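Local coordinates for Non-reducing end beta-L-arabinofuranosidase (Bacteroides thetaiotaomicron, PDB 5MQO), which is a GH127-family glycoside hydrolase from a gut bacterium, probably cleaving sugar residues such as aceric acid from complex plant pectin, at residues M579-L584 and V597-P603; L63-W67 and W106-V110; T221-H226 and N257-L263. One frame throughout, in Å; residues are numbered along the deposited sequence.

Interaction 1 (M579-L584 and V597-P603); sequences MPVCLL and VVVKRGP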
# COMPACT_ATOMS: atom_id res chain seq x y z
N MET A 579 -21.89 5.04 -5.98
CA MET A 579 -21.18 4.20 -5.06
C MET A 579 -22.15 3.22 -4.42
O MET A 579 -22.38 3.23 -3.22
CB MET A 579 -20.47 5.07 -4.04
CG MET A 579 -19.49 4.27 -3.21
SD MET A 579 -18.77 5.22 -1.89
CE MET A 579 -17.53 6.09 -2.81
N PRO A 580 -22.74 2.34 -5.21
CA PRO A 580 -23.64 1.33 -4.64
C PRO A 580 -22.90 0.22 -3.91
O PRO A 580 -21.68 0.17 -3.94
CB PRO A 580 -24.30 0.73 -5.88
CG PRO A 580 -23.20 0.79 -6.91
CD PRO A 580 -22.48 2.10 -6.65
N VAL A 581 -23.65 -0.66 -3.26
CA VAL A 581 -23.12 -1.85 -2.60
C VAL A 581 -22.90 -2.86 -3.68
O VAL A 581 -23.77 -3.04 -4.52
CB VAL A 581 -24.10 -2.39 -1.55
CG1 VAL A 581 -23.82 -3.84 -1.18
CG2 VAL A 581 -24.08 -1.53 -0.30
N CYS A 582 -21.72 -3.49 -3.69
CA CYS A 582 -21.38 -4.55 -4.66
C CYS A 582 -21.14 -5.88 -4.01
O CYS A 582 -20.54 -5.94 -2.93
CB CYS A 582 -20.14 -4.22 -5.47
SG CYS A 582 -20.59 -3.06 -6.72
N LEU A 583 -21.59 -6.92 -4.70
CA LEU A 583 -21.34 -8.30 -4.34
C LEU A 583 -20.42 -8.83 -5.42
O LEU A 583 -20.75 -8.73 -6.58
CB LEU A 583 -22.65 -9.09 -4.30
CG LEU A 583 -23.40 -9.02 -2.96
CD1 LEU A 583 -23.66 -7.59 -2.49
CD2 LEU A 583 -24.72 -9.78 -3.07
N LEU A 584 -19.26 -9.38 -5.03
CA LEU A 584 -18.28 -9.83 -5.98
C LEU A 584 -18.12 -11.32 -5.82
O LEU A 584 -18.16 -11.81 -4.70
CB LEU A 584 -16.94 -9.14 -5.74
CG LEU A 584 -16.74 -7.68 -6.20
CD1 LEU A 584 -17.62 -6.74 -5.40
CD2 LEU A 584 -15.30 -7.26 -6.03
N VAL A 597 -19.17 -14.91 -1.62
CA VAL A 597 -19.30 -13.55 -2.04
C VAL A 597 -18.55 -12.72 -1.04
O VAL A 597 -18.46 -13.08 0.14
CB VAL A 597 -20.81 -13.17 -2.20
CG1 VAL A 597 -21.59 -13.43 -0.93
CG2 VAL A 597 -21.03 -11.73 -2.63
N VAL A 598 -17.97 -11.64 -1.55
CA VAL A 598 -17.38 -10.56 -0.77
C VAL A 598 -18.13 -9.26 -1.12
O VAL A 598 -18.50 -9.04 -2.29
CB VAL A 598 -15.88 -10.36 -1.08
CG1 VAL A 598 -15.63 -10.09 -2.57
CG2 VAL A 598 -15.30 -9.22 -0.25
N VAL A 599 -18.32 -8.41 -0.10
CA VAL A 599 -19.08 -7.18 -0.24
C VAL A 599 -18.15 -5.98 -0.29
O VAL A 599 -17.45 -5.70 0.68
CB VAL A 599 -20.03 -6.96 0.96
CG1 VAL A 599 -20.83 -5.68 0.76
CG2 VAL A 599 -20.95 -8.15 1.17
N LYS A 600 -18.16 -5.25 -1.39
CA LYS A 600 -17.50 -3.93 -1.47
C LYS A 600 -18.56 -2.82 -1.48
O LYS A 600 -19.73 -3.06 -1.80
CB LYS A 600 -16.63 -3.82 -2.73
CG LYS A 600 -15.39 -4.72 -2.74
CD LYS A 600 -14.37 -4.45 -3.87
CE LYS A 600 -13.54 -3.21 -3.60
NZ LYS A 600 -12.52 -2.92 -4.63
N ARG A 601 -18.13 -1.63 -1.09
CA ARG A 601 -18.84 -0.39 -1.38
C ARG A 601 -17.78 0.64 -1.72
O ARG A 601 -16.91 0.96 -0.88
CB ARG A 601 -19.69 0.08 -0.20
CG ARG A 601 -20.37 1.41 -0.43
CD ARG A 601 -21.62 1.64 0.43
NE ARG A 601 -22.24 2.90 -0.03
CZ ARG A 601 -22.00 4.12 0.44
NH1 ARG A 601 -21.18 4.35 1.49
NH2 ARG A 601 -22.61 5.15 -0.14
N GLY A 602 -17.83 1.14 -2.94
CA GLY A 602 -16.76 1.97 -3.40
C GLY A 602 -15.48 1.15 -3.31
O GLY A 602 -15.47 -0.01 -3.79
N PRO A 603 -14.41 1.72 -2.68
CA PRO A 603 -13.09 1.10 -2.57
C PRO A 603 -12.88 0.23 -1.35
O PRO A 603 -11.81 -0.42 -1.25
CB PRO A 603 -12.15 2.30 -2.49
CG PRO A 603 -12.94 3.32 -1.74
CD PRO A 603 -14.40 3.09 -2.10
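Four backbone hydrogen bonds tie Cys582 and Leu584 to Lys600 and Val598, the two hydrogen-bonded pairs of an antiparallel hairpin. Cys582 N reaches Lys600 O at 2.8 Å, nearly straight at 170°, and Lys600 N returns to Cys582 O on a more bent path; Leu584 and Val598 exchange the second pair. Between them, Val599 CA points its hydrogen at Cys582 O, 3.3 Å away.

The apolar contacts divide between the two faces. On one, CG1 of Val581 meets CG1 of Val599 at 4.0 Å, and CB of Leu583 rests on CG2 of Val597 at 3.5 Å. On the other, CB of Leu584 touches Val598 CG1, while Leu584 CD2 lies 3.7 Å from CD of Lys600, so the lysine's aliphatic part is packed and its amine leads away.

Polar side-chain contact gathers at Arg601. The arginine chain, turned away from its own N (chi1 176°) and extended, brings NE to Met579 O at 3.2 Å, a weak, bent bond, and Met579 SD sits 4.1 Å from Arg601 CZ, over one guanidinium face. NH1 is hydrogen-bonded to Trp511 O. With an alanine here, Met579 O and Trp511 O would probably each lose a donor and the thioether its flat partner.

Besides 581-584, strand 596-601 pairs with strands 604-609 and 690-697, and strand 640-651 packs against Val581, Val599 and Arg601 in the C-terminal beta domain.

Interaction 2 (L63-W67 and W106-V110); sequences LQSMW and WMEGV
Trp106 lays its six-membered ring against that of Trp67 in an offset stack, centroids 4.7 Å apart and planes inclined by 26°. The closest atoms are Trp67 CE3 and Trp106 CH2, at 3.6 Å, with the Trp67 atom over one face of the Trp106 indole; CG2 of Val110, one helical turn on, covers the opposite face toward its rim.

At the edge, Trp106 NE1 donates to Leu63 O at 2.9 Å, almost straight at 167° and close to the ring plane. That carbonyl also receives Trp67 N from the opposite face of its plane, so one oxygen serves two donors. These parts of helices 50-69 and 102-117 belong to the GH127 catalytic domain, consistent with the (alpha/alpha)6 barrel of six-hairpin glycosidases; they run roughly antiparallel, their axes 11.1 Å apart at closest, with the indole reaching between them. A chi1 of 175° swings it away from its own backbone N and toward the other helix.

Met66 bends at its last torsion and brings CE to 3.4 Å from Trp106 CD1, at the ring edge. Leu63 CD2 reaches Val110 CG2 at 4.1 Å, while Leu463 and Pro460 of helix 458-466 pack on Leu63 and Met66.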
# COMPACT_ATOMS: atom_id res chain seq x y z
N LEU A 63 3.27 8.13 16.42
CA LEU A 63 4.69 8.47 16.47
C LEU A 63 5.26 8.56 17.90
O LEU A 63 6.33 8.00 18.15
CB LEU A 63 4.99 9.78 15.73
CG LEU A 63 4.75 9.81 14.22
CD1 LEU A 63 4.69 11.24 13.72
CD2 LEU A 63 5.82 9.04 13.46
N GLN A 64 4.56 9.24 18.83
CA GLN A 64 5.01 9.32 20.23
C GLN A 64 5.00 7.94 20.85
O GLN A 64 5.98 7.50 21.41
CB GLN A 64 4.12 10.21 21.09
CG GLN A 64 3.92 11.64 20.62
CD GLN A 64 2.45 12.05 20.63
OE1 GLN A 64 1.76 11.98 21.67
NE2 GLN A 64 1.94 12.46 19.47
N SER A 65 3.86 7.26 20.73
CA SER A 65 3.67 5.90 21.26
C SER A 65 4.76 4.90 20.87
O SER A 65 5.11 4.03 21.68
CB SER A 65 2.32 5.35 20.83
OG SER A 65 2.14 4.05 21.32
N MET A 66 5.29 5.02 19.64
CA MET A 66 6.35 4.14 19.15
C MET A 66 7.74 4.50 19.67
O MET A 66 8.54 3.62 19.92
CB MET A 66 6.36 4.10 17.63
CG MET A 66 7.15 2.91 17.09
SD MET A 66 6.74 2.53 15.38
CE MET A 66 7.87 3.62 14.52
N TRP A 67 8.03 5.79 19.80
CA TRP A 67 9.25 6.24 20.45
C TRP A 67 9.29 5.85 21.93
O TRP A 67 10.36 5.64 22.50
CB TRP A 67 9.36 7.76 20.33
CG TRP A 67 10.58 8.34 20.94
CD1 TRP A 67 10.67 8.96 22.15
CD2 TRP A 67 11.90 8.35 20.38
NE1 TRP A 67 11.96 9.37 22.37
CE2 TRP A 67 12.73 9.01 21.30
CE3 TRP A 67 12.45 7.88 19.18
CZ2 TRP A 67 14.10 9.21 21.06
CZ3 TRP A 67 13.80 8.07 18.93
CH2 TRP A 67 14.62 8.74 19.88
N TRP A 106 10.95 5.39 11.36
CA TRP A 106 10.20 6.25 12.27
C TRP A 106 10.46 7.72 11.94
O TRP A 106 9.53 8.50 11.69
CB TRP A 106 10.60 5.96 13.74
CG TRP A 106 9.97 6.89 14.79
CD1 TRP A 106 8.74 6.78 15.35
CD2 TRP A 106 10.57 8.05 15.39
NE1 TRP A 106 8.52 7.79 16.25
CE2 TRP A 106 9.63 8.59 16.30
CE3 TRP A 106 11.81 8.70 15.24
CZ2 TRP A 106 9.88 9.74 17.07
CZ3 TRP A 106 12.06 9.85 16.02
CH2 TRP A 106 11.09 10.36 16.91
N MET A 107 11.74 8.06 11.92
CA MET A 107 12.24 9.41 11.67
C MET A 107 11.81 9.92 10.29
O MET A 107 11.42 11.07 10.14
CB MET A 107 13.77 9.39 11.86
CG MET A 107 14.59 10.42 11.13
SD MET A 107 14.60 11.98 11.98
CE MET A 107 14.98 12.98 10.55
N GLU A 108 11.86 9.05 9.29
CA GLU A 108 11.37 9.38 7.96
C GLU A 108 9.89 9.76 8.03
O GLU A 108 9.44 10.73 7.39
CB GLU A 108 11.58 8.19 7.02
CG GLU A 108 11.21 8.41 5.57
CD GLU A 108 11.39 7.15 4.70
OE1 GLU A 108 12.28 6.28 5.01
OE2 GLU A 108 10.63 7.05 3.69
N GLY A 109 9.15 8.99 8.81
CA GLY A 109 7.79 9.32 9.17
C GLY A 109 7.64 10.67 9.86
O GLY A 109 6.75 11.43 9.50
N VAL A 110 8.49 10.98 10.85
CA VAL A 110 8.43 12.28 11.52
C VAL A 110 8.63 13.42 10.49
O VAL A 110 7.86 14.38 10.49
CB VAL A 110 9.47 12.41 12.68
CG1 VAL A 110 9.54 13.83 13.20
CG2 VAL A 110 9.14 11.49 13.85

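Interaction 3 (T221-H226 and N257-L263); sequences TDFLCH and NPRYLEL
The axes of segments 221-226 and 258-263 come within 10.6 Å and make an angle of 49°, with Cys225 and Leu263 the nearest CA pair. Tyr260 meets three residues of 221-226. Its ring takes the CG2 methyl of Thr221 over one face, 3.5 Å from the centroid and only 17° off the normal, a CH-pi contact; ND2 of Asn257 lies over the opposite face, toward the rim. At the ring edge the phenol OH donates to Asp222 OD1 at 2.6 Å, meeting that oxygen from above the carboxylate plane. Cys225 SG comes to the edge as well, 3.7 Å from Tyr260 CD1, a sulfur-aromatic contact, and also touches Leu263 CD2 at 3.8 Å. Arg259 leaves its helix with CG opposite the backbone N (chi1 -174°) and then bends at chi2, which lays the guanidinium against Cys225, whose CB stands over the centre of its face, 3.3 Å from Arg259 CZ. NH1 makes a long salt bridge of 3.8 Å to Asp222 OD1, while NE is paired with Glu229 of helix 212-230. Asn257 OD1 accepts from Arg259 N at 3.1 Å, an N-cap that closes the start of helix 258-270. Helix 243-255 touches Thr221, Tyr260 and Leu263. The arrangement is side-by-side packing of helices 212-230 and 258-270 in the alpha-helical catalytic domain, consistent with the (alpha/alpha)6 barrel of its clan.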
# COMPACT_ATOMS: atom_id res chain seq x y z
N THR A 221 25.57 5.77 1.16
CA THR A 221 25.40 5.29 -0.19
C THR A 221 26.75 4.97 -0.83
O THR A 221 26.91 3.91 -1.46
CB THR A 221 24.64 6.34 -1.02
OG1 THR A 221 23.39 6.65 -0.38
CG2 THR A 221 24.40 5.88 -2.46
N ASP A 222 27.72 5.88 -0.67
CA ASP A 222 29.10 5.67 -1.21
C ASP A 222 29.74 4.42 -0.59
O ASP A 222 30.43 3.64 -1.27
CB ASP A 222 29.98 6.90 -1.01
CG ASP A 222 29.56 8.08 -1.91
OD1 ASP A 222 29.13 7.88 -3.05
OD2 ASP A 222 29.68 9.25 -1.48
N PHE A 223 29.47 4.23 0.69
CA PHE A 223 29.93 3.04 1.37
C PHE A 223 29.35 1.74 0.77
O PHE A 223 30.09 0.79 0.56
CB PHE A 223 29.66 3.12 2.88
CG PHE A 223 30.15 1.92 3.60
CD1 PHE A 223 31.51 1.75 3.80
CD2 PHE A 223 29.27 0.91 3.96
CE1 PHE A 223 31.98 0.59 4.40
CE2 PHE A 223 29.73 -0.24 4.56
CZ PHE A 223 31.10 -0.40 4.78
N LEU A 224 28.05 1.71 0.51
CA LEU A 224 27.46 0.57 -0.20
C LEU A 224 28.08 0.36 -1.57
O LEU A 224 28.33 -0.78 -1.95
CB LEU A 224 25.97 0.75 -0.41
CG LEU A 224 25.04 0.86 0.77
CD1 LEU A 224 23.60 0.86 0.26
CD2 LEU A 224 25.27 -0.29 1.74
N CYS A 225 28.33 1.43 -2.34
CA CYS A 225 28.95 1.24 -3.66
C CYS A 225 30.30 0.54 -3.53
O CYS A 225 30.65 -0.31 -4.35
CB CYS A 225 29.10 2.56 -4.43
SG CYS A 225 27.56 3.49 -4.66
N HIS A 226 31.05 0.88 -2.49
CA HIS A 226 32.32 0.23 -2.21
C HIS A 226 32.08 -1.21 -1.79
O HIS A 226 32.75 -2.13 -2.27
CB HIS A 226 33.08 1.00 -1.12
CG HIS A 226 34.43 0.44 -0.81
ND1 HIS A 226 35.49 0.53 -1.70
CD2 HIS A 226 34.90 -0.21 0.28
CE1 HIS A 226 36.55 -0.04 -1.16
NE2 HIS A 226 36.22 -0.50 0.04
N ASN A 257 24.18 11.41 -9.37
CA ASN A 257 25.46 10.73 -9.34
C ASN A 257 25.38 9.38 -10.08
O ASN A 257 24.86 8.41 -9.50
CB ASN A 257 25.87 10.53 -7.89
CG ASN A 257 27.19 9.80 -7.73
OD1 ASN A 257 27.67 9.15 -8.65
ND2 ASN A 257 27.77 9.90 -6.54
N PRO A 258 25.95 9.30 -11.32
CA PRO A 258 25.82 8.09 -12.19
C PRO A 258 26.23 6.77 -11.57
O PRO A 258 25.73 5.72 -11.98
CB PRO A 258 26.75 8.38 -13.39
CG PRO A 258 27.63 9.48 -12.94
CD PRO A 258 26.86 10.28 -11.94
N ARG A 259 27.14 6.83 -10.61
CA ARG A 259 27.57 5.64 -9.87
C ARG A 259 26.38 4.93 -9.19
O ARG A 259 26.37 3.70 -9.06
CB ARG A 259 28.66 6.06 -8.86
CG ARG A 259 29.32 4.92 -8.11
CD ARG A 259 30.77 5.25 -7.83
NE ARG A 259 31.40 4.22 -6.98
CZ ARG A 259 31.65 4.33 -5.67
NH1 ARG A 259 31.34 5.44 -4.98
NH2 ARG A 259 32.22 3.31 -5.03
N TYR A 260 25.36 5.70 -8.80
CA TYR A 260 24.22 5.15 -8.07
C TYR A 260 23.24 4.41 -8.98
O TYR A 260 22.71 3.34 -8.62
CB TYR A 260 23.51 6.26 -7.29
CG TYR A 260 24.40 6.98 -6.27
CD1 TYR A 260 25.58 6.39 -5.78
CD2 TYR A 260 24.05 8.23 -5.78
CE1 TYR A 260 26.38 7.04 -4.86
CE2 TYR A 260 24.84 8.88 -4.84
CZ TYR A 260 26.01 8.28 -4.38
OH TYR A 260 26.81 8.90 -3.45
N LEU A 261 23.00 4.98 -10.16
CA LEU A 261 22.26 4.30 -11.20
C LEU A 261 23.01 3.04 -11.65
O LEU A 261 22.38 2.01 -11.85
CB LEU A 261 22.05 5.24 -12.38
CG LEU A 261 21.30 4.72 -13.60
CD1 LEU A 261 19.92 4.21 -13.21
CD2 LEU A 261 21.19 5.80 -14.66
N GLU A 262 24.33 3.12 -11.83
CA GLU A 262 25.10 1.92 -12.24
C GLU A 262 25.01 0.81 -11.21
O GLU A 262 24.94 -0.37 -11.58
CB GLU A 262 26.58 2.21 -12.54
CG GLU A 262 26.86 2.81 -13.92
CD GLU A 262 26.20 2.07 -15.09
OE1 GLU A 262 26.42 0.83 -15.23
OE2 GLU A 262 25.46 2.74 -15.86
N LEU A 263 25.02 1.18 -9.93
CA LEU A 263 24.92 0.20 -8.85
C LEU A 263 23.57 -0.51 -8.96
O LEU A 263 23.51 -1.73 -8.86
CB LEU A 263 25.11 0.85 -7.46
CG LEU A 263 24.61 0.08 -6.22
CD1 LEU A 263 25.27 -1.28 -6.16
CD2 LEU A 263 24.83 0.82 -4.92

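In the fold
Interactions 2 and 3 both lie in the helical catalytic region, their centres about 29 Å apart and nearest atoms about 12 Å, yet they join different helix pairs; helix 192-208 has side-chain contacts with both 106-110 and 221-226. Interaction 1 lies on the other side of the chain's centre, about 35 Å and 47 Å from them between centres, in the C-terminal beta domain. Chemistry follows place: 579-584 with 597-603 is built round backbone pairing with side chains packed on both faces, while the helix contacts are made chiefly by side chains. Interaction 2 is the buried one, its aromatic stack joined by a single polar bond. Interaction 3, partly buried like interaction 1, adds charged groups to its aromatic packing.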